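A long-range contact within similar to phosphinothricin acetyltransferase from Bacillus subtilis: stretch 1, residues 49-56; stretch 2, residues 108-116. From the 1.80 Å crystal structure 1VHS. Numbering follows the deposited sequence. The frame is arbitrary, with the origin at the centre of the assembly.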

# COMPACT_ATOMS: atom_id res chain seq x y z
N THR A 49 -8.98 10.75 3.35
CA THR A 49 -9.30 12.17 3.26
C THR A 49 -8.64 12.81 2.06
O THR A 49 -7.95 12.15 1.28
CB THR A 49 -8.83 12.92 4.51
OG1 THR A 49 -7.40 12.79 4.62
CG2 THR A 49 -9.48 12.35 5.76
N GLU A 50 -8.86 14.12 1.92
CA GLU A 50 -8.29 14.87 0.82
C GLU A 50 -6.76 14.90 0.89
O GLU A 50 -6.09 14.96 -0.14
CB GLU A 50 -8.84 16.30 0.83
CG GLU A 50 -8.39 17.14 -0.35
CD GLU A 50 -9.12 18.46 -0.44
OE1 GLU A 50 -10.37 18.43 -0.46
OE2 GLU A 50 -8.46 19.52 -0.48
N SER A 51 -6.22 14.86 2.11
CA SER A 51 -4.77 14.88 2.30
C SER A 51 -4.17 13.48 2.40
O SER A 51 -2.97 13.30 2.21
CB SER A 51 -4.41 15.68 3.56
OG SER A 51 -4.85 15.02 4.74
N ARG A 52 -5.00 12.48 2.72
CA ARG A 52 -4.55 11.09 2.84
C ARG A 52 -5.54 10.26 2.02
O ARG A 52 -6.40 9.57 2.56
CB ARG A 52 -4.56 10.67 4.30
CG ARG A 52 -3.60 11.52 5.16
CD ARG A 52 -2.15 11.26 4.79
NE ARG A 52 -1.21 12.09 5.56
CZ ARG A 52 -0.85 13.33 5.23
NH1 ARG A 52 0.00 13.99 6.00
NH2 ARG A 52 -1.33 13.90 4.13
N PRO A 53 -5.41 10.32 0.70
CA PRO A 53 -6.31 9.59 -0.20
C PRO A 53 -5.97 8.18 -0.65
O PRO A 53 -4.90 7.64 -0.39
CB PRO A 53 -6.42 10.54 -1.38
CG PRO A 53 -5.03 11.08 -1.49
CD PRO A 53 -4.54 11.24 -0.06
N LEU A 54 -6.96 7.61 -1.32
CA LEU A 54 -6.87 6.29 -1.90
C LEU A 54 -6.99 6.54 -3.39
O LEU A 54 -7.96 7.15 -3.85
CB LEU A 54 -8.02 5.40 -1.43
CG LEU A 54 -8.08 4.02 -2.08
CD1 LEU A 54 -6.81 3.25 -1.73
CD2 LEU A 54 -9.32 3.27 -1.60
N TYR A 55 -6.00 6.10 -4.15
CA TYR A 55 -6.02 6.25 -5.60
C TYR A 55 -6.14 4.88 -6.24
O TYR A 55 -5.60 3.90 -5.72
CB TYR A 55 -4.73 6.88 -6.12
CG TYR A 55 -4.48 8.29 -5.66
CD1 TYR A 55 -3.81 8.54 -4.46
CD2 TYR A 55 -4.91 9.38 -6.41
CE1 TYR A 55 -3.58 9.83 -4.02
CE2 TYR A 55 -4.68 10.68 -5.98
CZ TYR A 55 -4.02 10.90 -4.79
OH TYR A 55 -3.81 12.19 -4.34
N VAL A 56 -6.83 4.80 -7.36
CA VAL A 56 -6.93 3.53 -8.06
C VAL A 56 -6.28 3.73 -9.42
O VAL A 56 -6.22 4.85 -9.94
CB VAL A 56 -8.40 3.06 -8.25
CG1 VAL A 56 -8.99 2.67 -6.90
CG2 VAL A 56 -9.23 4.16 -8.89
N ARG A 108 5.57 11.03 -6.31
CA ARG A 108 5.35 12.32 -6.94
C ARG A 108 4.23 13.02 -6.17
O ARG A 108 4.29 14.23 -5.90
CB ARG A 108 4.92 12.13 -8.40
CG ARG A 108 4.45 13.41 -9.09
CD ARG A 108 4.00 13.17 -10.53
NE ARG A 108 2.79 12.35 -10.63
CZ ARG A 108 1.57 12.78 -10.34
NH1 ARG A 108 0.53 11.95 -10.47
NH2 ARG A 108 1.37 14.02 -9.93
N ILE A 109 3.22 12.25 -5.81
CA ILE A 109 2.06 12.76 -5.09
C ILE A 109 2.31 13.15 -3.64
O ILE A 109 1.89 14.22 -3.20
CB ILE A 109 0.92 11.73 -5.15
CG1 ILE A 109 0.37 11.66 -6.58
CG2 ILE A 109 -0.17 12.08 -4.14
CD1 ILE A 109 -0.71 10.61 -6.78
N ALA A 110 3.00 12.30 -2.90
CA ALA A 110 3.26 12.51 -1.47
C ALA A 110 3.62 13.93 -1.01
O ALA A 110 3.02 14.45 -0.08
CB ALA A 110 4.31 11.52 -0.98
N PRO A 111 4.61 14.57 -1.65
CA PRO A 111 5.01 15.92 -1.27
C PRO A 111 3.86 16.93 -1.33
O PRO A 111 3.76 17.83 -0.49
CB PRO A 111 6.12 16.26 -2.26
CG PRO A 111 6.73 14.93 -2.53
CD PRO A 111 5.50 14.06 -2.71
N ASN A 112 2.99 16.77 -2.31
CA ASN A 112 1.86 17.68 -2.45
C ASN A 112 0.78 17.41 -1.41
O ASN A 112 -0.14 18.21 -1.25
CB ASN A 112 1.27 17.58 -3.86
CG ASN A 112 2.22 18.12 -4.92
OD1 ASN A 112 3.14 17.42 -5.36
ND2 ASN A 112 2.01 19.36 -5.33
N LEU A 113 0.89 16.29 -0.71
CA LEU A 113 -0.07 15.95 0.33
C LEU A 113 0.42 16.48 1.68
O LEU A 113 -0.25 16.32 2.70
CB LEU A 113 -0.26 14.43 0.41
CG LEU A 113 -0.81 13.76 -0.86
CD1 LEU A 113 -0.87 12.25 -0.65
CD2 LEU A 113 -2.19 14.31 -1.18
N GLY A 114 1.59 17.11 1.67
CA GLY A 114 2.16 17.64 2.90
C GLY A 114 2.88 16.58 3.71
O GLY A 114 3.16 16.77 4.89
N ILE A 115 3.18 15.45 3.08
CA ILE A 115 3.87 14.36 3.76
C ILE A 115 5.39 14.56 3.74
O ILE A 115 5.98 14.74 2.68
CB ILE A 115 3.56 13.02 3.10
CG1 ILE A 115 2.06 12.73 3.21
CG2 ILE A 115 4.36 11.90 3.76
CD1 ILE A 115 1.58 11.61 2.30
N ARG A 116 6.00 14.54 4.92
CA ARG A 116 7.45 14.70 5.05
C ARG A 116 8.15 13.35 5.19
O ARG A 116 9.22 13.13 4.63
CB ARG A 116 7.79 15.58 6.25
CG ARG A 116 9.28 15.66 6.55
CD ARG A 116 9.59 16.77 7.55
NE ARG A 116 8.85 16.63 8.80
CZ ARG A 116 8.86 17.53 9.77
NH1 ARG A 116 8.16 17.33 10.88
NH2 ARG A 116 9.56 18.65 9.63

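This is a small, mostly apolar contact, 307 Å² summed over both sides, in which L113 and I109 pack against a turn and the start of a strand while a single arginine ties the two backbones together. L113 gives up the most surface, and its CA lies 5.2 Å from the CA of S51, the nearest CA pair across the two stretches. L113 CB points toward the other stretch and sits 3.4 Å from S51 O; from there the m,t side chain reaches P53. A branched aliphatic residue suits this place because both methyls meet the proline ring, L113 CD1 at 3.9 Å and L113 CD2 at 4.0 Å from P53 CD, and CD2 also lies 4.1 Å from both E50 O and Y55 OH.

The polar element is R52. Its CB points away from the second stretch, yet the m,m turn at chi1 and chi2 brings the guanidinium back. R52 NH2 then donates to L113 O at 3.0 Å and to S51 O at 2.6 Å, so one nitrogen bridges a carbonyl from each stretch. L113 O lies at the guanidinium edge, near its plane, while I115 CG1 lies over one face, 3.6 Å from R52 CZ. The turn carrying R52 is itself braced, with T49 N donating to R52 O at 2.9 Å and R52 N to T49 OG1 at 3.1 Å.

At the other end, Y55 and I109 point toward each other. I109 CD1 stands over the tyrosine face, 4.0 Å from the centroid of the Y55 ring and 15° off its normal, a CH-pi contact, while I109 CG2 touches Y55 OH at 3.6 Å. The extended m,t isoleucine supplies the reach.

G114 answers to its own backbone: at phi/psi 82/16 a CB would jam against the preceding carbonyl oxygen, L113 O, the same atom that accepts from R52.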